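Local coordinates for GDP-perosamine synthase (Caulobacter crescentus, PDB 3BN1), which catalyses the pyridoxal 5'-phosphate-dependent transfer of an amino group from L-glutamate to GDP-4-keto-6-deoxy-D-mannose, yielding GDP-perosamine for the O-antigen of lipopolysaccharide, at residues Glu264-Arg269 with Leu356-Ile361; Thr63-Leu68 with Cys179-Phe184; Ala48-Val53 with Glu247-His252; Pro102-Asn107 with Ala330-Asp335. One frame throughout, in Å; residues are numbered along the deposited sequence.

Contact 1. Residues Glu264-Arg269 with Leu356-Ile361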
loop_
_atom_site.group_PDB
_atom_site.type_symbol
_atom_site.label_atom_id
_atom_site.label_comp_id
_atom_site.label_asym_id
_atom_site.label_seq_id
_atom_site.Cartn_x
_atom_site.Cartn_y
_atom_site.Cartn_z
ATOM N N GLU A 264 21.512 22.826 20.624
ATOM C CA GLU A 264 22.879 22.583 21.110
ATOM C C GLU A 264 23.343 23.726 21.974
ATOM O O GLU A 264 23.996 23.527 22.982
ATOM C CB GLU A 264 23.850 22.320 19.950
ATOM C CG GLU A 264 23.871 20.847 19.541
ATOM C CD GLU A 264 24.220 19.915 20.706
ATOM O OE1 GLU A 264 25.244 20.202 21.375
ATOM O OE2 GLU A 264 23.481 18.917 20.955
ATOM N N GLN A 265 22.952 24.916 21.538
ATOM C CA GLN A 265 23.312 26.135 22.218
ATOM C C GLN A 265 22.479 26.365 23.482
ATOM O O GLN A 265 22.966 26.725 24.559
ATOM C CB GLN A 265 23.122 27.324 21.269
ATOM C CG GLN A 265 23.487 28.705 21.879
ATOM C CD GLN A 265 22.688 29.884 21.307
ATOM O OE1 GLN A 265 22.418 29.953 20.104
ATOM N NE2 GLN A 265 22.321 30.825 22.172
ATOM N N LYS A 266 21.185 26.143 23.357
ATOM C CA LYS A 266 20.354 26.475 24.486
ATOM C C LYS A 266 20.186 25.445 25.579
ATOM O O LYS A 266 19.766 25.791 26.712
ATOM C CB LYS A 266 19.033 27.046 23.947
ATOM C CG LYS A 266 19.211 27.979 22.768
ATOM C CD LYS A 266 17.919 28.215 21.964
ATOM C CE LYS A 266 18.165 29.199 20.819
ATOM N NZ LYS A 266 17.703 30.511 21.284
ATOM N N LEU A 267 20.511 24.190 25.244
ATOM C CA LEU A 267 20.305 23.060 26.142
ATOM C C LEU A 267 21.092 23.153 27.407
ATOM O O LEU A 267 20.801 22.459 28.365
ATOM C CB LEU A 267 20.496 21.675 25.499
ATOM C CG LEU A 267 19.265 21.004 24.851
ATOM C CD1 LEU A 267 19.432 19.498 24.796
ATOM C CD2 LEU A 267 17.902 21.362 25.454
ATOM N N ALA A 268 22.087 24.026 27.394
ATOM C CA ALA A 268 22.923 24.294 28.558
ATOM C C ALA A 268 22.046 24.724 29.751
ATOM O O ALA A 268 22.299 24.406 30.910
ATOM C CB ALA A 268 23.895 25.437 28.174
ATOM N N ARG A 269 20.997 25.472 29.456
ATOM C CA ARG A 269 20.113 25.930 30.502
ATOM C C ARG A 269 19.533 24.796 31.362
ATOM O O ARG A 269 19.111 25.012 32.497
ATOM C CB ARG A 269 19.005 26.767 29.843
ATOM C CG ARG A 269 18.238 27.639 30.817
ATOM C CD ARG A 269 16.847 27.954 30.286
ATOM N NE ARG A 269 15.827 28.022 31.336
ATOM C CZ ARG A 269 14.664 28.666 31.217
ATOM N NH1 ARG A 269 14.369 29.317 30.091
ATOM N NH2 ARG A 269 13.789 28.667 32.220
ATOM N N LEU A 356 10.173 25.170 12.560
ATOM C CA LEU A 356 10.456 25.714 13.913
ATOM C C LEU A 356 11.376 26.921 13.947
ATOM O O LEU A 356 12.415 26.922 13.278
ATOM C CB LEU A 356 11.053 24.647 14.831
ATOM C CG LEU A 356 10.175 23.401 14.866
ATOM C CD1 LEU A 356 11.122 22.471 15.544
ATOM C CD2 LEU A 356 8.947 23.762 15.784
ATOM N N THR A 357 10.966 27.927 14.735
ATOM C CA THR A 357 11.725 29.167 14.959
ATOM C C THR A 357 12.576 29.087 16.219
ATOM O O THR A 357 12.303 28.276 17.094
ATOM C CB THR A 357 10.808 30.436 15.081
ATOM O OG1 THR A 357 9.992 30.380 16.256
ATOM C CG2 THR A 357 9.924 30.547 13.857
ATOM N N GLU A 358 13.539 30.002 16.329
ATOM C CA GLU A 358 14.409 30.082 17.484
ATOM C C GLU A 358 13.526 30.331 18.717
ATOM O O GLU A 358 13.752 29.759 19.774
ATOM C CB GLU A 358 15.464 31.197 17.330
ATOM C CG GLU A 358 16.427 31.090 18.474
ATOM C CD GLU A 358 17.555 32.087 18.433
ATOM O OE1 GLU A 358 17.611 32.794 17.426
ATOM O OE2 GLU A 358 18.384 32.184 19.372
ATOM N N ALA A 359 12.444 31.077 18.519
ATOM C CA ALA A 359 11.556 31.379 19.638
ATOM C C ALA A 359 10.857 30.116 20.101
ATOM O O ALA A 359 10.746 29.878 21.296
ATOM C CB ALA A 359 10.545 32.461 19.252
ATOM N N ASP A 360 10.416 29.313 19.136
ATOM C CA ASP A 360 9.760 28.030 19.396
ATOM C C ASP A 360 10.695 27.179 20.251
ATOM O O ASP A 360 10.252 26.511 21.199
ATOM C CB ASP A 360 9.597 27.227 18.105
ATOM C CG ASP A 360 8.555 27.795 17.150
ATOM O OD1 ASP A 360 7.714 28.585 17.616
ATOM O OD2 ASP A 360 8.555 27.422 15.951
ATOM N N ILE A 361 11.974 27.169 19.845
ATOM C CA ILE A 361 12.963 26.377 20.530
ATOM C C ILE A 361 13.170 26.968 21.897
ATOM O O ILE A 361 13.212 26.246 22.892
ATOM C CB ILE A 361 14.279 26.155 19.769
ATOM C CG1 ILE A 361 14.021 25.530 18.377
ATOM C CG2 ILE A 361 15.290 25.440 20.678
ATOM C CD1 ILE A 361 12.915 24.394 18.373
#
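K266 and E358 meet at about a right angle, the lysine reaching across from the C-terminal part of helix 249-266 to the glutamate in the first turn of helix 358-371. The ammonium nitrogen NZ of K266 lies 2.6 Å from OE2 of E358, a short salt bridge that uses the anti lone pair of OE2, the one turned away from the other carboxylate oxygen. The two chains reach this point by different routes. E358 has CG anti to its backbone nitrogen (chi1 -173°) and stays extended to the carboxylate, whereas K266 runs straight as far as CE and then bends at chi4, -99°, which brings NZ round beside the stem of the glutamate. NZ of K266 is thus 3.1 Å from CG of E358, and CE of K266 also lies against that methylene. D362, one residue beyond the segment, forms a second salt bridge with NZ of K266, so two carboxylates of the same helix share one ammonium group.

Next to the charged pair, the aliphatic part of K266 crosses I361, again at about a right angle, with CD of K266 4.0 Å from the branch methyl CG2 of I361. I361 and E358 also touch W262, one turn before K266. The start of helix 358-371 is fixed by a capping box: N of D360 donates to OG1 of T357 over 3.1 Å, and N of T357 donates back to OD2 of D360 from above the carboxylate plane. This is helix-to-helix packing between the long helix 249-266 and the C-terminal helix, an apolar seam bordered by an interhelical salt bridge.

Contact 2. Residues Thr63-Leu68 with Cys179-Phe184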
loop_
_atom_site.group_PDB
_atom_site.type_symbol
_atom_site.label_atom_id
_atom_site.label_comp_id
_atom_site.label_asym_id
_atom_site.label_seq_id
_atom_site.Cartn_x
_atom_site.Cartn_y
_atom_site.Cartn_z
ATOM N N THR A 63 6.703 0.815 4.861
ATOM C CA THR A 63 6.537 -0.530 5.427
ATOM C C THR A 63 6.447 -1.553 4.314
ATOM O O THR A 63 6.957 -2.675 4.393
ATOM C CB THR A 63 5.213 -0.520 6.231
ATOM O OG1 THR A 63 5.440 0.342 7.340
ATOM C CG2 THR A 63 4.913 -1.920 6.787
ATOM N N THR A 64 5.757 -1.158 3.259
ATOM C CA THR A 64 5.629 -2.099 2.151
ATOM C C THR A 64 6.968 -2.208 1.388
ATOM O O THR A 64 7.285 -3.252 0.829
ATOM C CB THR A 64 4.484 -1.658 1.227
ATOM O OG1 THR A 64 4.724 -0.324 0.781
ATOM C CG2 THR A 64 3.129 -1.680 1.999
ATOM N N ALA A 65 7.733 -1.115 1.430
ATOM C CA ALA A 65 9.066 -0.999 0.894
ATOM C C ALA A 65 9.869 -2.098 1.571
ATOM O O ALA A 65 10.522 -2.930 0.916
ATOM C CB ALA A 65 9.654 0.378 1.272
ATOM N N LEU A 66 9.865 -2.094 2.901
ATOM C CA LEU A 66 10.609 -3.133 3.571
ATOM C C LEU A 66 10.175 -4.533 3.160
ATOM O O LEU A 66 10.987 -5.391 2.833
ATOM C CB LEU A 66 10.398 -2.963 5.072
ATOM C CG LEU A 66 11.292 -1.868 5.653
ATOM C CD1 LEU A 66 10.859 -1.497 7.139
ATOM C CD2 LEU A 66 12.763 -2.288 5.599
ATOM N N HIS A 67 8.871 -4.788 3.235
ATOM C CA HIS A 67 8.339 -6.089 2.847
ATOM C C HIS A 67 8.813 -6.435 1.438
ATOM O O HIS A 67 9.348 -7.521 1.200
ATOM C CB HIS A 67 6.755 -6.155 2.939
ATOM C CG HIS A 67 6.163 -7.511 2.614
ATOM N ND1 HIS A 67 4.871 -7.687 2.152
ATOM C CD2 HIS A 67 6.685 -8.764 2.734
ATOM C CE1 HIS A 67 4.640 -8.984 1.967
ATOM N NE2 HIS A 67 5.727 -9.658 2.313
ATOM N N LEU A 68 8.595 -5.509 0.510
ATOM C CA LEU A 68 8.980 -5.767 -0.845
ATOM C C LEU A 68 10.473 -6.130 -0.956
ATOM O O LEU A 68 10.855 -7.103 -1.614
ATOM C CB LEU A 68 8.683 -4.530 -1.702
ATOM C CG LEU A 68 9.066 -4.638 -3.182
ATOM C CD1 LEU A 68 8.264 -5.799 -3.838
ATOM C CD2 LEU A 68 8.692 -3.321 -3.823
ATOM N N CYS A 179 20.502 -3.356 -0.149
ATOM C CA CYS A 179 19.430 -2.467 -0.593
ATOM C C CYS A 179 19.055 -1.689 0.647
ATOM O O CYS A 179 19.682 -1.839 1.713
ATOM C CB CYS A 179 18.207 -3.206 -1.156
ATOM S SG CYS A 179 17.556 -4.432 0.037
ATOM N N ALA A 180 18.128 -0.758 0.507
ATOM C CA ALA A 180 17.766 0.017 1.713
ATOM C C ALA A 180 16.379 0.530 1.432
ATOM O O ALA A 180 15.980 0.622 0.258
ATOM C CB ALA A 180 18.671 1.232 1.851
ATOM N N THR A 181 15.703 0.975 2.497
ATOM C CA THR A 181 14.361 1.536 2.332
ATOM C C THR A 181 14.232 2.880 3.065
ATOM O O THR A 181 14.984 3.220 4.006
ATOM C CB THR A 181 13.277 0.559 2.799
ATOM O OG1 THR A 181 13.445 0.428 4.199
ATOM C CG2 THR A 181 13.522 -0.840 2.217
ATOM N N PHE A 182 13.294 3.656 2.538
ATOM C CA PHE A 182 12.973 4.955 3.072
ATOM C C PHE A 182 11.474 5.133 3.163
ATOM O O PHE A 182 10.689 4.505 2.425
ATOM C CB PHE A 182 13.483 6.066 2.157
ATOM C CG PHE A 182 14.962 6.081 1.996
ATOM C CD1 PHE A 182 15.580 5.274 1.021
ATOM C CD2 PHE A 182 15.734 6.914 2.796
ATOM C CE1 PHE A 182 16.977 5.256 0.901
ATOM C CE2 PHE A 182 17.100 7.042 2.593
ATOM C CZ PHE A 182 17.745 6.177 1.662
ATOM N N SER A 183 11.119 6.054 4.036
ATOM C CA SER A 183 9.718 6.386 4.289
ATOM C C SER A 183 9.450 7.874 4.012
ATOM O O SER A 183 10.198 8.755 4.458
ATOM C CB SER A 183 9.403 6.194 5.761
ATOM O OG SER A 183 8.088 6.690 6.011
ATOM N N PHE A 184 8.354 8.168 3.322
ATOM C CA PHE A 184 7.963 9.566 3.077
ATOM C C PHE A 184 6.631 9.738 3.768
ATOM O O PHE A 184 5.811 10.566 3.389
ATOM C CB PHE A 184 7.849 9.829 1.597
ATOM C CG PHE A 184 9.045 9.324 0.829
ATOM C CD1 PHE A 184 10.321 9.783 1.156
ATOM C CD2 PHE A 184 8.906 8.467 -0.279
ATOM C CE1 PHE A 184 11.451 9.341 0.438
ATOM C CE2 PHE A 184 10.020 8.006 -0.994
ATOM C CZ PHE A 184 11.309 8.462 -0.646
#
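T181 packs against A65 and L66 where helix 62-72 lies over the central mixed sheet of an aspartate-aminotransferase-type fold. The helix runs nearly antiparallel to strand 179-183, at 165°, and the axes of the short segments approach to 7.6 Å. CB of A65 sits 3.9 Å from CB of T181, and the small alanine lets the backbones come close, the two CA atoms being 6.0 Å apart. The same CB of A65 is 4.4 Å from the carbonyl oxygen of F182. L66 reaches T181 from one side, crossing it at about a right angle. Its CD2 comes within 3.1 Å of OG1 of T181, a tight approach of a methyl to a hydroxyl oxygen, and lies 3.8 Å from CG2 of the same threonine. T181 puts OG1 between its backbone nitrogen and carbonyl carbon (chi1 66°), which turns the hydroxyl to L66 and leaves CG2 near the carbonyl oxygen of A65.

Further out, backbone hydrogen bonds tie T181 to E158 and F182 to M197, holding the strand between its neighbours, while S94 of helix 90-98 touches L66. The packing also joins two elements of the cofactor's phosphate site. Q215 of the second subunit bonds to T63, whose OG1 hydrogen-bonds to OP2 of the pyridoxal-phosphate-modified lysine at position 188, while OG of S183 hydrogen-bonds to OP1.

Contact 3. Residues Ala48-Val53 with Glu247-His252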
loop_
_atom_site.group_PDB
_atom_site.type_symbol
_atom_site.label_atom_id
_atom_site.label_comp_id
_atom_site.label_asym_id
_atom_site.label_seq_id
_atom_site.Cartn_x
_atom_site.Cartn_y
_atom_site.Cartn_z
ATOM N N ALA A 48 17.609 8.248 -6.800
ATOM C CA ALA A 48 18.710 7.337 -6.972
ATOM C C ALA A 48 20.025 8.129 -7.065
ATOM O O ALA A 48 21.058 7.726 -6.520
ATOM C CB ALA A 48 18.464 6.535 -8.240
ATOM N N ASP A 49 19.980 9.233 -7.787
ATOM C CA ASP A 49 21.135 10.121 -7.897
ATOM C C ASP A 49 21.430 10.754 -6.536
ATOM O O ASP A 49 22.575 10.871 -6.130
ATOM C CB ASP A 49 20.873 11.305 -8.873
ATOM C CG ASP A 49 20.511 10.860 -10.280
ATOM O OD1 ASP A 49 20.858 9.727 -10.697
ATOM O OD2 ASP A 49 19.889 11.691 -10.980
ATOM N N TYR A 50 20.415 11.191 -5.815
ATOM C CA TYR A 50 20.712 11.819 -4.538
ATOM C C TYR A 50 21.393 10.854 -3.608
ATOM O O TYR A 50 22.343 11.214 -2.918
ATOM C CB TYR A 50 19.452 12.369 -3.951
ATOM C CG TYR A 50 19.684 13.065 -2.643
ATOM C CD1 TYR A 50 20.364 14.271 -2.577
ATOM C CD2 TYR A 50 19.263 12.477 -1.454
ATOM C CE1 TYR A 50 20.546 14.923 -1.336
ATOM C CE2 TYR A 50 19.412 13.121 -0.225
ATOM C CZ TYR A 50 20.078 14.336 -0.175
ATOM O OH TYR A 50 20.276 14.949 1.048
ATOM N N CYS A 51 20.963 9.606 -3.651
ATOM C CA CYS A 51 21.622 8.572 -2.871
ATOM C C CYS A 51 22.891 7.997 -3.484
ATOM O O CYS A 51 23.595 7.200 -2.843
ATOM C CB CYS A 51 20.672 7.393 -2.629
ATOM S SG CYS A 51 19.351 7.981 -1.509
ATOM N N GLY A 52 23.148 8.340 -4.734
ATOM C CA GLY A 52 24.345 7.841 -5.390
ATOM C C GLY A 52 24.243 6.353 -5.739
ATOM O O GLY A 52 25.248 5.649 -5.815
ATOM N N VAL A 53 23.063 5.875 -6.101
ATOM C CA VAL A 53 22.989 4.447 -6.433
ATOM C C VAL A 53 22.363 4.333 -7.796
ATOM O O VAL A 53 21.844 5.324 -8.318
ATOM C CB VAL A 53 22.062 3.681 -5.459
ATOM C CG1 VAL A 53 22.599 3.643 -4.065
ATOM C CG2 VAL A 53 20.669 4.261 -5.496
ATOM N N GLU A 247 13.696 18.319 -4.499
ATOM C CA GLU A 247 14.322 19.509 -5.076
ATOM C C GLU A 247 14.764 20.477 -3.995
ATOM O O GLU A 247 15.606 21.339 -4.212
ATOM C CB GLU A 247 13.322 20.249 -5.955
ATOM C CG GLU A 247 12.871 19.495 -7.185
ATOM C CD GLU A 247 11.687 20.184 -7.879
ATOM O OE1 GLU A 247 10.945 20.943 -7.214
ATOM O OE2 GLU A 247 11.465 19.933 -9.089
ATOM N N ARG A 248 14.179 20.379 -2.820
ATOM C CA ARG A 248 14.542 21.334 -1.804
ATOM C C ARG A 248 15.129 20.621 -0.616
ATOM O O ARG A 248 15.124 21.167 0.471
ATOM C CB ARG A 248 13.300 22.142 -1.433
ATOM C CG ARG A 248 13.114 23.379 -2.370
ATOM C CD ARG A 248 11.927 24.233 -2.015
ATOM N NE ARG A 248 12.070 24.846 -0.700
ATOM C CZ ARG A 248 12.846 25.895 -0.464
ATOM N NH1 ARG A 248 12.927 26.388 0.765
ATOM N NH2 ARG A 248 13.542 26.429 -1.465
ATOM N N VAL A 249 15.646 19.422 -0.842
ATOM C CA VAL A 249 16.167 18.605 0.247
ATOM C C VAL A 249 17.236 19.329 1.058
ATOM O O VAL A 249 17.218 19.340 2.293
ATOM C CB VAL A 249 16.700 17.231 -0.227
ATOM C CG1 VAL A 249 18.058 17.385 -0.903
ATOM C CG2 VAL A 249 16.873 16.297 0.967
ATOM N N ASP A 250 18.160 19.969 0.355
ATOM C CA ASP A 250 19.220 20.692 1.043
ATOM C C ASP A 250 18.731 21.810 1.944
ATOM O O ASP A 250 19.254 21.966 3.043
ATOM C CB ASP A 250 20.327 21.120 0.090
ATOM C CG ASP A 250 21.103 19.939 -0.417
ATOM O OD1 ASP A 250 21.199 18.970 0.357
ATOM O OD2 ASP A 250 21.629 19.972 -1.549
ATOM N N GLU A 251 17.684 22.528 1.521
ATOM C CA GLU A 251 17.068 23.597 2.334
ATOM C C GLU A 251 16.352 23.019 3.517
ATOM O O GLU A 251 16.453 23.545 4.628
ATOM C CB GLU A 251 16.042 24.392 1.526
ATOM C CG GLU A 251 16.603 25.071 0.273
ATOM C CD GLU A 251 17.007 24.094 -0.835
ATOM O OE1 GLU A 251 16.977 22.859 -0.603
ATOM O OE2 GLU A 251 17.390 24.565 -1.936
ATOM N N HIS A 252 15.600 21.951 3.258
ATOM C CA HIS A 252 14.933 21.241 4.355
ATOM C C HIS A 252 15.931 20.795 5.450
ATOM O O HIS A 252 15.725 21.038 6.651
ATOM C CB HIS A 252 14.257 19.996 3.792
ATOM C CG HIS A 252 13.059 20.311 2.946
ATOM N ND1 HIS A 252 12.157 21.292 3.293
ATOM C CD2 HIS A 252 12.603 19.779 1.787
ATOM C CE1 HIS A 252 11.209 21.372 2.376
ATOM N NE2 HIS A 252 11.447 20.451 1.460
#
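Y50 meets V249 in a contact between the end of helix 38-51, which finishes in a Schellman motif at G52, and the start of helix 249-266. On the second segment, R248 takes the N-cap position, and its guanidinium has CG of E251 over one face. NE of R248 forms a salt bridge with D17, which ties this helix start to the N-terminal part of the chain.

V249 follows and carries most of the contact. It comes from the opposite direction to the tyrosine, its CG1 3.5 Å from CE1 of Y50 and its CG2 3.7 Å from OH of Y50. Both methyls lie on the same side of the ring plane, by its hydroxyl end, CG1 approaching obliquely. Y50 extends this far because its CG is anti to the backbone nitrogen (chi1 -179°). The ring also makes a cation-pi contact with K172 and touches L246 of helix 236-247.

Next comes D250, whose carboxylate turns back toward the tyrosine near the plane of its ring, at the edge. There OD1 of D250 remains 4.2 Å from OH of Y50, too far for a hydrogen bond.

Contact 4. Residues Pro102-Asn107 with Ala330-Asp335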
loop_
_atom_site.group_PDB
_atom_site.type_symbol
_atom_site.label_atom_id
_atom_site.label_comp_id
_atom_site.label_asym_id
_atom_site.label_seq_id
_atom_site.Cartn_x
_atom_site.Cartn_y
_atom_site.Cartn_z
ATOM N N PRO A 102 12.438 -12.642 13.184
ATOM C CA PRO A 102 13.222 -11.478 13.602
ATOM C C PRO A 102 14.142 -11.998 14.742
ATOM O O PRO A 102 13.722 -12.816 15.575
ATOM C CB PRO A 102 12.132 -10.564 14.179
ATOM C CG PRO A 102 10.896 -11.038 13.532
ATOM C CD PRO A 102 11.026 -12.493 13.575
ATOM N N VAL A 103 15.400 -11.552 14.770
ATOM C CA VAL A 103 16.374 -11.926 15.812
ATOM C C VAL A 103 16.926 -10.611 16.303
ATOM O O VAL A 103 17.664 -9.875 15.601
ATOM C CB VAL A 103 17.482 -12.860 15.282
ATOM C CG1 VAL A 103 18.610 -13.104 16.353
ATOM C CG2 VAL A 103 16.836 -14.182 14.831
ATOM N N LEU A 104 16.465 -10.294 17.505
ATOM C CA LEU A 104 16.645 -9.009 18.070
ATOM C C LEU A 104 18.020 -8.857 18.618
ATOM O O LEU A 104 18.567 -9.778 19.212
ATOM C CB LEU A 104 15.605 -8.683 19.178
ATOM C CG LEU A 104 14.108 -8.823 18.850
ATOM C CD1 LEU A 104 13.213 -8.465 20.010
ATOM C CD2 LEU A 104 13.781 -7.961 17.612
ATOM N N VAL A 105 18.522 -7.646 18.416
ATOM C CA VAL A 105 19.863 -7.238 18.873
ATOM C C VAL A 105 19.765 -5.866 19.601
ATOM O O VAL A 105 18.862 -5.044 19.319
ATOM C CB VAL A 105 20.873 -7.134 17.686
ATOM C CG1 VAL A 105 20.422 -6.038 16.679
ATOM C CG2 VAL A 105 22.275 -6.894 18.236
ATOM N N ASP A 106 20.656 -5.660 20.577
ATOM C CA ASP A 106 20.655 -4.461 21.416
ATOM C C ASP A 106 21.333 -3.374 20.621
ATOM O O ASP A 106 21.939 -3.654 19.597
ATOM C CB ASP A 106 21.497 -4.673 22.683
ATOM C CG ASP A 106 20.939 -3.965 23.863
ATOM O OD1 ASP A 106 20.019 -3.154 23.657
ATOM O OD2 ASP A 106 21.412 -4.204 24.990
ATOM N N ASN A 107 21.192 -2.136 21.079
ATOM C CA ASN A 107 21.784 -0.963 20.438
ATOM C C ASN A 107 22.799 -0.278 21.336
ATOM O O ASN A 107 22.967 -0.642 22.507
ATOM C CB ASN A 107 20.728 0.125 20.180
ATOM C CG ASN A 107 19.902 0.456 21.411
ATOM O OD1 ASN A 107 18.992 -0.291 21.724
ATOM N ND2 ASN A 107 20.080 1.625 21.996
ATOM N N ALA A 330 7.114 -10.151 22.282
ATOM C CA ALA A 330 7.535 -10.422 23.639
ATOM C C ALA A 330 8.198 -11.797 23.692
ATOM O O ALA A 330 9.065 -12.071 24.519
ATOM C CB ALA A 330 6.323 -10.383 24.533
ATOM N N HIS A 331 7.802 -12.645 22.748
ATOM C CA HIS A 331 8.353 -13.984 22.648
ATOM C C HIS A 331 9.816 -14.004 22.132
ATOM O O HIS A 331 10.505 -15.033 22.162
ATOM C CB HIS A 331 7.406 -14.826 21.752
ATOM C CG HIS A 331 7.390 -14.431 20.313
ATOM N ND1 HIS A 331 6.649 -13.376 19.837
ATOM C CD2 HIS A 331 7.997 -14.982 19.231
ATOM C CE1 HIS A 331 6.783 -13.299 18.524
ATOM N NE2 HIS A 331 7.617 -14.247 18.135
ATOM N N LEU A 332 10.326 -12.858 21.696
ATOM C CA LEU A 332 11.667 -12.851 21.173
ATOM C C LEU A 332 12.542 -12.160 22.196
ATOM O O LEU A 332 13.694 -11.827 21.876
ATOM C CB LEU A 332 11.698 -12.032 19.889
ATOM C CG LEU A 332 10.777 -12.498 18.776
ATOM C CD1 LEU A 332 11.041 -11.489 17.663
ATOM C CD2 LEU A 332 11.187 -13.911 18.397
ATOM N N ALA A 333 11.997 -11.914 23.387
ATOM C CA ALA A 333 12.810 -11.285 24.390
ATOM C C ALA A 333 14.039 -12.127 24.715
ATOM O O ALA A 333 14.000 -13.362 24.602
ATOM C CB ALA A 333 12.029 -11.041 25.661
ATOM N N THR A 334 15.140 -11.440 25.044
ATOM C CA THR A 334 16.368 -12.040 25.550
ATOM C C THR A 334 16.904 -11.256 26.731
ATOM O O THR A 334 16.443 -10.143 27.011
ATOM C CB THR A 334 17.461 -12.333 24.525
ATOM O OG1 THR A 334 18.198 -11.133 24.301
ATOM C CG2 THR A 334 16.795 -12.771 23.228
ATOM N N ASP A 335 17.843 -11.833 27.472
ATOM C CA ASP A 335 18.411 -11.079 28.590
ATOM C C ASP A 335 19.556 -10.105 28.134
ATOM O O ASP A 335 20.287 -9.507 28.927
ATOM C CB ASP A 335 18.762 -12.011 29.753
ATOM C CG ASP A 335 19.815 -13.049 29.404
ATOM O OD1 ASP A 335 20.733 -12.687 28.645
ATOM O OD2 ASP A 335 19.754 -14.200 29.911
HETATM O O HOH W 1 15.277 -12.351 19.762
HETATM O O HOH W 2 19.601 -10.731 22.253
#
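Strand 101-105, the outermost strand of the large mixed sheet within this chain, is covered here by the loop that precedes helix 338-346, and L332 is the residue that fills the join. Its side chain packs onto two alternate residues of the strand, P102 and L104, both of which direct their CB atoms to the loop. V103 and V105 turn away from the loop, and their side chains touch strand 80-84.

The leucine divides its contacts between its tip and its base. The tip goes to the proline: the two side chains cross at about a right angle, with CD1 of L332 3.8 Å from CB of P102. The same CD1 of L332 lies 3.6 Å from the carbonyl oxygen of P102. The base goes to L104, whose CD1 lies 3.9 Å from CB of L332. L332 holds CG beside its backbone nitrogen and anti to the carbonyl carbon (chi1 -58°), which sends the branched end along the strand to P102. L104 touches S85 and H324 too.

Beside this apolar patch no direct hydrogen bond crosses the contact, and water does the bridging. One water donates to O of L332 at 2.7 Å and accepts from N of L104 at 3.3 Å, linking the two backbones at the residues nearest each other. Just after the strand, the carboxylate of D106 takes hydrogen bonds from the backbone N atoms of I339 and A340, joining the strand end to the start of helix 338-346. A second water makes a weak bond to the carbonyl oxygen of L104 and hydrogen-bonds to OG1 of T334 at 2.5 Å.

How the contacts relate
From the N terminus, helix 38-51 opens contact 3, which closes only at helix 249-266, and contact 2 is nested inside that long loop, opening at helix 62-72 and closing at strand 179-183 of the large sheet. The two touch, F182 CZ packing on C51 SG at 4.0 Å. Contact 4 starts at strand 101-105 of the same sheet and closes far later, at 330-335, so it crosses contacts 2 and 3. Contact 1 opens after contact 3 has closed, at the other end of helix 249-266, and crosses contact 4 before closing on the C-terminal helix. Together they link the sheet, its covering helices and loop, and the C-terminal region.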